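Local coordinates for protein pyocin S8 (Pseudomonas aeruginosa, PDB 6W0V) that is a bacteriocin whose nuclease domain, held here by its cognate immunity protein, belongs to the H-N-H DNases and probably cleaves DNA as an endonuclease, at residues D1-A6 against E41-R46. The protein carries 1 engineered substitution. Sequence-based numbering, arbitrary orientation.
Sequences DEPGVA and EFKSWR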
ATOM      1  N   ASP A   1       6.716  -8.369  19.926  1.00 32.89           N
ATOM      2  CA  ASP A   1       6.879  -7.061  19.215  1.00 30.25           C
ATOM      3  C   ASP A   1       7.495  -6.039  20.179  1.00 29.89           C
ATOM      4  O   ASP A   1       6.736  -5.352  20.894  1.00 34.86           O
ATOM      5  CB  ASP A   1       5.553  -6.556  18.647  1.00 29.86           C
ATOM      6  CG  ASP A   1       5.667  -5.215  17.941  1.00 27.04           C
ATOM      7  OD1 ASP A   1       6.729  -4.955  17.348  1.00 24.56           O
ATOM      8  OD2 ASP A   1       4.695  -4.440  18.000  1.00 29.02           O
ATOM      9  N   GLU A   2       8.823  -5.943  20.180  1.00 27.53           N
ATOM     10  CA  GLU A   2       9.601  -5.134  21.153  1.00 26.69           C
ATOM     11  C   GLU A   2      10.490  -4.159  20.398  1.00 23.75           C
ATOM     12  O   GLU A   2      10.731  -4.325  19.202  1.00 23.57           O
ATOM     13  CB  GLU A   2      10.464  -6.044  22.025  1.00 30.67           C
ATOM     14  CG  GLU A   2      11.695  -6.565  21.303  1.00 31.08           C
ATOM     15  CD  GLU A   2      12.310  -7.815  21.903  1.00 35.52           C
ATOM     16  OE1 GLU A   2      13.010  -8.536  21.157  1.00 38.30           O
ATOM     17  OE2 GLU A   2      12.092  -8.059  23.108  1.00 42.15           O
ATOM     18  N   PRO A   3      11.023  -3.118  21.074  1.00 22.83           N
ATOM     19  CA  PRO A   3      11.950  -2.199  20.429  1.00 21.44           C
ATOM     20  C   PRO A   3      13.223  -2.912  19.976  1.00 19.19           C
ATOM     21  O   PRO A   3      13.566  -3.954  20.482  1.00 22.37           O
ATOM     22  CB  PRO A   3      12.263  -1.150  21.501  1.00 22.07           C
ATOM     23  CG  PRO A   3      11.076  -1.237  22.432  1.00 24.46           C
ATOM     24  CD  PRO A   3      10.718  -2.711  22.453  1.00 24.33           C
ATOM     25  N   GLY A   4      13.901  -2.313  19.012  1.00 18.64           N
ATOM     26  CA  GLY A   4      15.198  -2.812  18.558  1.00 18.24           C
ATOM     27  C   GLY A   4      15.882  -1.796  17.695  1.00 16.49           C
ATOM     28  O   GLY A   4      15.353  -0.705  17.512  1.00 17.42           O
ATOM     29  N   VAL A   5      17.022  -2.173  17.170  1.00 16.37           N
ATOM     30  CA  VAL A   5      17.862  -1.287  16.338  1.00 15.78           C
ATOM     31  C   VAL A   5      17.991  -1.991  15.008  1.00 14.95           C
ATOM     32  O   VAL A   5      18.331  -3.159  14.968  1.00 16.73           O
ATOM     33  CB  VAL A   5      19.224  -1.043  16.998  1.00 16.38           C
ATOM     34  CG1 VAL A   5      20.149  -0.248  16.097  1.00 17.25           C
ATOM     35  CG2 VAL A   5      19.059  -0.372  18.349  1.00 18.30           C
ATOM     36  N   ALA A   6      17.639  -1.304  13.941  1.00 15.58           N
ATOM     37  CA  ALA A   6      17.746  -1.910  12.616  1.00 15.30           C
ATOM     38  C   ALA A   6      19.218  -2.072  12.299  1.00 14.89           C
ATOM     39  O   ALA A   6      20.040  -1.230  12.667  1.00 15.32           O
ATOM     40  CB  ALA A   6      17.055  -1.078  11.585  1.00 14.14           C
ATOM     41  N   GLU A  41      16.758   3.284  16.363  1.00 16.06           N
ATOM     42  CA  GLU A  41      15.877   2.545  17.281  1.00 17.16           C
ATOM     43  C   GLU A  41      14.495   2.519  16.637  1.00 15.16           C
ATOM     44  O   GLU A  41      14.072   3.533  16.056  1.00 16.57           O
ATOM     45  CB  GLU A  41      15.795   3.193  18.659  1.00 20.40           C
ATOM     46  CG  GLU A  41      14.900   2.420  19.609  1.00 24.92           C
ATOM     47  CD  GLU A  41      14.493   3.161  20.868  1.00 29.45           C
ATOM     48  OE1 GLU A  41      14.628   2.572  21.953  1.00 35.48           O
ATOM     49  OE2 GLU A  41      14.021   4.310  20.758  1.00 29.75           O
ATOM     50  N   PHE A  42      13.846   1.377  16.730  1.00 14.27           N
ATOM     51  CA  PHE A  42      12.427   1.186  16.392  1.00 14.33           C
ATOM     52  C   PHE A  42      11.707   0.720  17.630  1.00 14.63           C
ATOM     53  O   PHE A  42      12.260  -0.091  18.361  1.00 16.09           O
ATOM     54  CB  PHE A  42      12.309   0.235  15.217  1.00 14.96           C
ATOM     55  CG  PHE A  42      12.996   0.864  14.049  1.00 14.62           C
ATOM     56  CD1 PHE A  42      12.338   1.808  13.286  1.00 14.49           C
ATOM     57  CD2 PHE A  42      14.338   0.632  13.821  1.00 15.25           C
ATOM     58  CE1 PHE A  42      12.999   2.431  12.249  1.00 15.66           C
ATOM     59  CE2 PHE A  42      14.992   1.253  12.776  1.00 14.56           C
ATOM     60  CZ  PHE A  42      14.317   2.155  11.995  1.00 14.65           C
ATOM     61  N   LYS A  43      10.545   1.284  17.890  1.00 14.91           N
ATOM     62  CA  LYS A  43       9.821   1.003  19.147  1.00 17.02           C
ATOM     63  C   LYS A  43       9.010  -0.267  18.969  1.00 16.29           C
ATOM     64  O   LYS A  43       8.549  -0.818  19.952  1.00 18.35           O
ATOM     65  CB  LYS A  43       8.933   2.190  19.504  1.00 17.40           C
ATOM     66  CG  LYS A  43       9.697   3.476  19.754  1.00 18.87           C
ATOM     67  CD  LYS A  43      10.869   3.301  20.671  1.00 19.96           C
ATOM     68  CE  LYS A  43      10.481   2.675  21.991  1.00 21.87           C
ATOM     69  NZ  LYS A  43       9.529   3.519  22.751  1.00 23.07           N
ATOM     70  N   SER A  44       8.789  -0.653  17.720  1.00 14.46           N
ATOM     71  CA  SER A  44       7.881  -1.754  17.363  1.00 15.37           C
ATOM     72  C   SER A  44       8.066  -2.056  15.894  1.00 13.79           C
ATOM     73  O   SER A  44       8.684  -1.246  15.167  1.00 13.71           O
ATOM     74  CB  SER A  44       6.461  -1.396  17.626  1.00 14.44           C
ATOM     75  OG  SER A  44       6.063  -0.383  16.723  1.00 15.61           O
ATOM     76  N   TRP A  45       7.491  -3.161  15.472  1.00 14.68           N
ATOM     77  CA  TRP A  45       7.469  -3.494  14.040  1.00 15.52           C
ATOM     78  C   TRP A  45       6.733  -2.379  13.299  1.00 14.59           C
ATOM     79  O   TRP A  45       7.226  -1.919  12.267  1.00 14.98           O
ATOM     80  CB  TRP A  45       6.812  -4.842  13.798  1.00 16.34           C
ATOM     81  CG  TRP A  45       6.818  -5.079  12.330  1.00 16.15           C
ATOM     82  CD1 TRP A  45       5.760  -5.102  11.474  1.00 18.55           C
ATOM     83  CD2 TRP A  45       7.996  -5.179  11.527  1.00 15.73           C
ATOM     84  NE1 TRP A  45       6.206  -5.274  10.194  1.00 20.61           N
ATOM     85  CE2 TRP A  45       7.571  -5.333  10.195  1.00 17.11           C
ATOM     86  CE3 TRP A  45       9.365  -5.215  11.812  1.00 16.68           C
ATOM     87  CZ2 TRP A  45       8.468  -5.493   9.145  1.00 18.88           C
ATOM     88  CZ3 TRP A  45      10.252  -5.366  10.770  1.00 17.83           C
ATOM     89  CH2 TRP A  45       9.806  -5.507   9.456  1.00 19.15           C
ATOM     90  N   ARG A  46       5.602  -1.948  13.838  1.00 14.08           N
ATOM     91  CA  ARG A  46       4.841  -0.845  13.223  1.00 13.33           C
ATOM     92  C   ARG A  46       5.769   0.342  13.002  1.00 13.23           C
ATOM     93  O   ARG A  46       5.786   0.902  11.918  1.00 14.62           O
ATOM     94  CB  ARG A  46       3.693  -0.428  14.125  1.00 14.16           C
ATOM     95  CG  ARG A  46       3.044   0.846  13.632  1.00 14.47           C
ATOM     96  CD  ARG A  46       1.940   1.225  14.559  1.00 15.06           C
ATOM     97  NE  ARG A  46       1.314   2.398  14.011  1.00 15.19           N
ATOM     98  CZ  ARG A  46       0.195   2.924  14.468  1.00 17.02           C
ATOM     99  NH1 ARG A  46      -0.423   2.381  15.500  1.00 18.51           N
ATOM    100  NH2 ARG A  46      -0.305   3.991  13.875  1.00 19.24           N
TER
HETATM  101  O   HOH W   1       3.974  -3.216  15.829  1.00 20.24           O
HETATM  102  O   HOH W   2       6.946  -2.619  20.929  1.00 34.13           O
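Gly4 and Phe42 form the antiparallel hydrogen-bonded pair of a small two-stranded sheet at the surface of the nuclease domain. Gly4 N gives its hydrogen to Phe42 O at 2.8 Å. Phe42 N returns one to Gly4 O at 2.7 Å, nearly along the C=O axis. Pro3 CA adds a CA-H...O contact of 3.0 Å to Phe42 O. The tight part lies on the Phe42 side of the sheet. There Ala6 CB meets Phe42 CE2 at 3.3 Å, and Ala6 N lies in plane at the ring edge. Phe48 and Ile111 also pack on Ala6.

The side of Val5 and Glu41 is looser and exposed. The bent Lys43 chain only brings CE near Pro3 CG. Past the strands, toward the chain start, a water donates to both Asp1 O and Lys43 O.

Asp1 reaches the start of helix 45-57 with CG anti to its backbone N (chi1 179°). Asp1 OD1 accepts from Trp45 N at 2.7 Å through its syn lone pair, with an N-H...O angle of 166°. OD2 reaches Arg46 N through another water. Ser44, the N-cap, bonds Asp47 N through OG. A carboxylate that takes one helix-start N-H directly and a second through water should suit the helix dipole and probably stays ionised.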